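PDB 3AAI: copper homeostasis operon regulatory protein from Thermus thermophilus, which probably represses transcription by binding operator DNA as a metal-binding, copper-responsive regulator of the CsoR family. Local coordinates for residues Leu21-His26 against Glu52-Arg57; Arg64-Asp69 against Glu85-Ala90. One frame throughout, in Å; residues are numbered along the deposited sequence.

Contact 1 of 2, residues Leu21-His26 against Glu52-Arg57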
loop_
_atom_site.group_PDB
_atom_site.type_symbol
_atom_site.label_atom_id
_atom_site.label_comp_id
_atom_site.label_asym_id
_atom_site.label_seq_id
_atom_site.Cartn_x
_atom_site.Cartn_y
_atom_site.Cartn_z
ATOM N N LEU A 21 5.381 13.490 -17.377
ATOM C CA LEU A 21 6.492 13.555 -18.320
ATOM C C LEU A 21 7.793 13.452 -17.511
ATOM O O LEU A 21 8.715 12.745 -17.897
ATOM C CB LEU A 21 6.449 14.868 -19.110
ATOM C CG LEU A 21 7.489 14.993 -20.230
ATOM C CD1 LEU A 21 7.339 13.819 -21.188
ATOM C CD2 LEU A 21 7.306 16.314 -20.976
ATOM N N SER A 22 7.846 14.133 -16.372
ATOM C CA SER A 22 9.026 14.069 -15.516
ATOM C C SER A 22 9.136 12.671 -14.920
ATOM O O SER A 22 10.219 12.090 -14.870
ATOM C CB SER A 22 8.938 15.101 -14.391
ATOM O OG SER A 22 8.935 16.415 -14.913
ATOM N N ALA A 23 8.008 12.130 -14.472
ATOM C CA ALA A 23 7.998 10.791 -13.896
ATOM C C ALA A 23 8.595 9.820 -14.910
ATOM O O ALA A 23 9.419 8.972 -14.562
ATOM C CB ALA A 23 6.571 10.384 -13.540
ATOM N N LYS A 24 8.182 9.948 -16.170
ATOM C CA LYS A 24 8.699 9.082 -17.230
ATOM C C LYS A 24 10.210 9.294 -17.399
ATOM O O LYS A 24 10.969 8.341 -17.579
ATOM C CB LYS A 24 7.978 9.371 -18.549
ATOM C CG LYS A 24 8.677 8.800 -19.770
ATOM C CD LYS A 24 8.060 9.325 -21.047
ATOM C CE LYS A 24 9.026 9.208 -22.209
ATOM N NZ LYS A 24 10.219 10.076 -22.017
ATOM N N GLY A 25 10.643 10.548 -17.347
ATOM C CA GLY A 25 12.068 10.830 -17.455
ATOM C C GLY A 25 12.814 10.157 -16.305
ATOM O O GLY A 25 13.901 9.615 -16.485
ATOM N N HIS A 26 12.220 10.194 -15.115
ATOM C CA HIS A 26 12.809 9.569 -13.928
ATOM C C HIS A 26 12.869 8.056 -14.151
ATOM O O HIS A 26 13.867 7.399 -13.838
ATOM C CB HIS A 26 11.942 9.878 -12.700
ATOM C CG HIS A 26 12.620 9.628 -11.388
ATOM N ND1 HIS A 26 12.124 10.108 -10.194
ATOM C CD2 HIS A 26 13.750 8.948 -11.078
ATOM C CE1 HIS A 26 12.919 9.734 -9.207
ATOM N NE2 HIS A 26 13.913 9.030 -9.716
ATOM N N GLU A 52 7.211 6.036 -7.722
ATOM C CA GLU A 52 5.888 5.628 -7.260
ATOM C C GLU A 52 5.220 6.796 -6.547
ATOM O O GLU A 52 4.011 6.995 -6.667
ATOM C CB GLU A 52 5.987 4.428 -6.309
ATOM C CG GLU A 52 6.623 3.203 -6.946
ATOM C CD GLU A 52 6.567 1.971 -6.061
ATOM O OE1 GLU A 52 6.961 2.056 -4.877
ATOM O OE2 GLU A 52 6.137 0.911 -6.558
ATOM N N GLY A 53 6.016 7.576 -5.816
ATOM C CA GLY A 53 5.480 8.729 -5.108
ATOM C C GLY A 53 4.987 9.814 -6.055
ATOM O O GLY A 53 3.953 10.441 -5.817
ATOM N N ALA A 54 5.725 10.049 -7.136
ATOM C CA ALA A 54 5.328 11.061 -8.102
ATOM C C ALA A 54 4.013 10.652 -8.780
ATOM O O ALA A 54 3.158 11.492 -9.055
ATOM C CB ALA A 54 6.433 11.253 -9.142
ATOM N N LEU A 55 3.859 9.358 -9.044
ATOM C CA LEU A 55 2.648 8.842 -9.675
ATOM C C LEU A 55 1.478 9.032 -8.720
ATOM O O LEU A 55 0.401 9.471 -9.126
ATOM C CB LEU A 55 2.819 7.358 -10.026
ATOM C CG LEU A 55 3.926 7.038 -11.039
ATOM C CD1 LEU A 55 4.026 5.533 -11.222
ATOM C CD2 LEU A 55 3.638 7.716 -12.373
ATOM N N ASP A 56 1.704 8.715 -7.449
ATOM C CA ASP A 56 0.695 8.870 -6.402
ATOM C C ASP A 56 0.201 10.314 -6.315
ATOM O O ASP A 56 -0.998 10.556 -6.175
ATOM C CB ASP A 56 1.273 8.466 -5.047
ATOM C CG ASP A 56 1.140 6.985 -4.774
ATOM O OD1 ASP A 56 1.858 6.480 -3.885
ATOM O OD2 ASP A 56 0.310 6.329 -5.439
ATOM N N ARG A 57 1.125 11.270 -6.383
ATOM C CA ARG A 57 0.754 12.683 -6.315
ATOM C C ARG A 57 -0.125 13.099 -7.495
ATOM O O ARG A 57 -0.998 13.960 -7.357
ATOM C CB ARG A 57 2.004 13.571 -6.249
ATOM C CG ARG A 57 2.738 13.472 -4.914
ATOM C CD ARG A 57 3.769 14.581 -4.748
ATOM N NE ARG A 57 4.946 14.394 -5.594
ATOM C CZ ARG A 57 5.883 13.474 -5.382
ATOM N NH1 ARG A 57 6.919 13.382 -6.208
ATOM N NH2 ARG A 57 5.789 12.650 -4.346
#
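The shortest polar bond here, 2.8 Å from His26 N to Ser22 O, is a rung of the helix that carries Ala23 against Ala54 and Leu55. No hydrogen bond passes between the two segments: the contact itself is made by three apolar side chains. CB of Ala23 is the shared element on its side, directed at the partner helix. The CD2 methyl of Leu55 stands almost straight ahead of it, CD2 to CB 4.1 Å, while Ala54 CB lies to its side, a loose 4.5 Å from Ala23 CB. Leu55 starts out obliquely to the other helix and turns in at its end. With CG beside the backbone N and anti to the carbonyl carbon (chi1 -63°), its CD2 branch is carried across to Ala23. Because the facing residues are alanines, the backbones come close, with 6.4 Å between Ala23 CA and Ala54 CA.

The two helices, 10-34 and 41-69, run in roughly opposite directions and form the long helical hairpin that this subunit contributes to the four-helix bundle of the dimer. Further along the hairpin a polar link does exist: His26 NE2 is hydrogen-bonded to Gln47 OE1, while the same side chain packs on Ala50 and Val51. Leu55 also packs on Val51 of the second subunit, so it serves the hairpin and the dimer together. Beyond Ala54, Arg57 folds back on its own helix, one guanidinium face lying over Gly53 O and Ala54 CA near its rim.

With only methyl groups meeting, cohesion here depends on apolar burial and the closeness of the helices. No hydrogen bond sets the register of the two segments, which rests on the fit of methyl groups; the His26-Gln47 bond adds a directional tie between the same helices.

Contact 2 of 2, residues Arg64-Asp69 against Glu85-Ala90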
loop_
_atom_site.group_PDB
_atom_site.type_symbol
_atom_site.label_atom_id
_atom_site.label_comp_id
_atom_site.label_asym_id
_atom_site.label_seq_id
_atom_site.Cartn_x
_atom_site.Cartn_y
_atom_site.Cartn_z
ATOM N N ARG A 64 -8.770 14.332 -6.394
ATOM C CA ARG A 64 -9.271 15.550 -5.760
ATOM C C ARG A 64 -10.215 16.336 -6.677
ATOM O O ARG A 64 -11.334 16.666 -6.283
ATOM C CB ARG A 64 -8.085 16.429 -5.330
ATOM C CG ARG A 64 -8.447 17.624 -4.460
ATOM C CD ARG A 64 -7.208 18.442 -4.106
ATOM N NE ARG A 64 -6.307 17.734 -3.199
ATOM C CZ ARG A 64 -6.415 17.748 -1.874
ATOM N NH1 ARG A 64 -7.386 18.442 -1.290
ATOM N NH2 ARG A 64 -5.561 17.061 -1.130
ATOM N N ALA A 65 -9.772 16.630 -7.897
ATOM C CA ALA A 65 -10.599 17.372 -8.843
ATOM C C ALA A 65 -11.891 16.604 -9.103
ATOM O O ALA A 65 -12.980 17.183 -9.132
ATOM C CB ALA A 65 -9.840 17.591 -10.152
ATOM N N HIS A 66 -11.758 15.293 -9.287
ATOM C CA HIS A 66 -12.897 14.416 -9.529
ATOM C C HIS A 66 -13.892 14.552 -8.373
ATOM O O HIS A 66 -15.101 14.644 -8.591
ATOM C CB HIS A 66 -12.409 12.966 -9.642
ATOM C CG HIS A 66 -13.481 11.973 -9.979
ATOM N ND1 HIS A 66 -14.104 11.933 -11.208
ATOM C CD2 HIS A 66 -14.007 10.953 -9.260
ATOM C CE1 HIS A 66 -14.965 10.929 -11.233
ATOM N NE2 HIS A 66 -14.925 10.319 -10.062
ATOM N N LEU A 67 -13.379 14.585 -7.146
ATOM C CA LEU A 67 -14.230 14.701 -5.970
ATOM C C LEU A 67 -14.853 16.088 -5.799
ATOM O O LEU A 67 -16.052 16.203 -5.541
ATOM C CB LEU A 67 -13.446 14.329 -4.709
ATOM C CG LEU A 67 -12.901 12.898 -4.649
ATOM C CD1 LEU A 67 -12.143 12.709 -3.349
ATOM C CD2 LEU A 67 -14.044 11.891 -4.759
ATOM N N LYS A 68 -14.046 17.136 -5.937
ATOM C CA LYS A 68 -14.553 18.498 -5.790
ATOM C C LYS A 68 -15.769 18.697 -6.681
ATOM O O LYS A 68 -16.697 19.427 -6.337
ATOM C CB LYS A 68 -13.480 19.521 -6.166
ATOM C CG LYS A 68 -12.311 19.582 -5.207
ATOM C CD LYS A 68 -11.314 20.649 -5.628
ATOM C CE LYS A 68 -10.103 20.667 -4.710
ATOM N NZ LYS A 68 -10.488 20.894 -3.291
ATOM N N ASP A 69 -15.750 18.026 -7.826
ATOM C CA ASP A 69 -16.828 18.106 -8.797
ATOM C C ASP A 69 -18.122 17.469 -8.285
ATOM O O ASP A 69 -19.205 18.030 -8.449
ATOM C CB ASP A 69 -16.393 17.416 -10.087
ATOM C CG ASP A 69 -17.363 17.638 -11.216
ATOM O OD1 ASP A 69 -18.545 17.263 -11.074
ATOM O OD2 ASP A 69 -16.937 18.190 -12.251
ATOM N N GLU A 85 -19.425 3.432 -7.774
ATOM C CA GLU A 85 -19.016 2.110 -8.239
ATOM C C GLU A 85 -17.747 2.188 -9.080
ATOM O O GLU A 85 -16.810 1.415 -8.883
ATOM C CB GLU A 85 -20.146 1.463 -9.057
ATOM N N GLU A 86 -17.722 3.128 -10.020
ATOM C CA GLU A 86 -16.567 3.298 -10.898
ATOM C C GLU A 86 -15.338 3.740 -10.106
ATOM O O GLU A 86 -14.252 3.175 -10.260
ATOM C CB GLU A 86 -16.888 4.315 -11.992
ATOM N N LEU A 87 -15.518 4.747 -9.256
ATOM C CA LEU A 87 -14.428 5.262 -8.438
ATOM C C LEU A 87 -13.772 4.160 -7.608
ATOM O O LEU A 87 -12.562 3.945 -7.698
ATOM C CB LEU A 87 -14.941 6.360 -7.509
ATOM C CG LEU A 87 -13.885 7.014 -6.614
ATOM C CD1 LEU A 87 -12.752 7.575 -7.470
ATOM C CD2 LEU A 87 -14.534 8.119 -5.797
HETATM N N MSE A 88 -14.575 3.469 -6.799
HETATM C CA MSE A 88 -14.074 2.392 -5.955
HETATM C C MSE A 88 -13.351 1.369 -6.822
HETATM O O MSE A 88 -12.377 0.745 -6.394
HETATM C CB MSE A 88 -15.228 1.711 -5.208
HETATM C CG MSE A 88 -15.991 2.617 -4.252
HETATM SE SE MSE A 88 -14.899 3.320 -2.800
HETATM C CE MSE A 88 -14.900 1.755 -1.657
ATOM N N GLU A 89 -13.837 1.209 -8.047
ATOM C CA GLU A 89 -13.248 0.279 -8.996
ATOM C C GLU A 89 -11.853 0.771 -9.384
ATOM O O GLU A 89 -10.910 -0.015 -9.505
ATOM C CB GLU A 89 -14.140 0.187 -10.231
ATOM C CG GLU A 89 -13.791 -0.929 -11.180
ATOM C CD GLU A 89 -14.812 -1.066 -12.289
ATOM O OE1 GLU A 89 -15.999 -1.294 -11.974
ATOM O OE2 GLU A 89 -14.433 -0.943 -13.471
ATOM N N ALA A 90 -11.729 2.081 -9.573
ATOM C CA ALA A 90 -10.452 2.681 -9.936
ATOM C C ALA A 90 -9.531 2.628 -8.725
ATOM O O ALA A 90 -8.386 2.196 -8.824
ATOM C CB ALA A 90 -10.653 4.125 -10.381
#
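Leu87 reaches out from helix 80-91 and divides its two methyls between neighbouring residues of helix 41-69. CD1 goes to the His66 ring, 4.0 Å from its CD2 atom, and CD2 goes to Leu67, 3.9 Å from the CD2 methyl there. The two approaches differ. His66 and Leu87 run past one another in opposite directions, ring carbon beside methyl, whereas Leu67 lies across Leu87 at about a right angle, so that one methyl of each touches. His66 extends with CG anti to the backbone N (chi1 -176°), which carries the imidazole well clear of its own helix and across the gap; the closest CA atoms, His66 and Leu87, are 9.3 Å apart. This is how the short C-terminal helix of the CsoR fold docks on the far end of the long central helix. The His66 ring also makes an edge-to-face pair with His70 and packs on Cys41 of the second subunit, a grouping across the subunit boundary consistent with the intersubunit copper site of CsoR relatives. In the third subunit the leucines are met again: Leu87 packs on Leu67 of that chain, and Leu67 on its Leu87.

Both contacts use helix 41-69, at different levels: contact 1 pairs its middle with helix 10-34, contact 2 its end with helix 80-91. Their centres are about 21 Å apart and their nearest atoms about 8 Å, so they do not touch. The centre of contact 1 is about 6 Å from the centre of the chain and that of contact 2 about 15 Å, yet each is a buried contact. Neither has a hydrogen bond between its segments. Contact 1 sets two alanines and one leucine methyl at short backbone spacing; contact 2 spans a wider gap with two leucines and a histidine ring. Both touch the second subunit, while contact 2 also packs against the third.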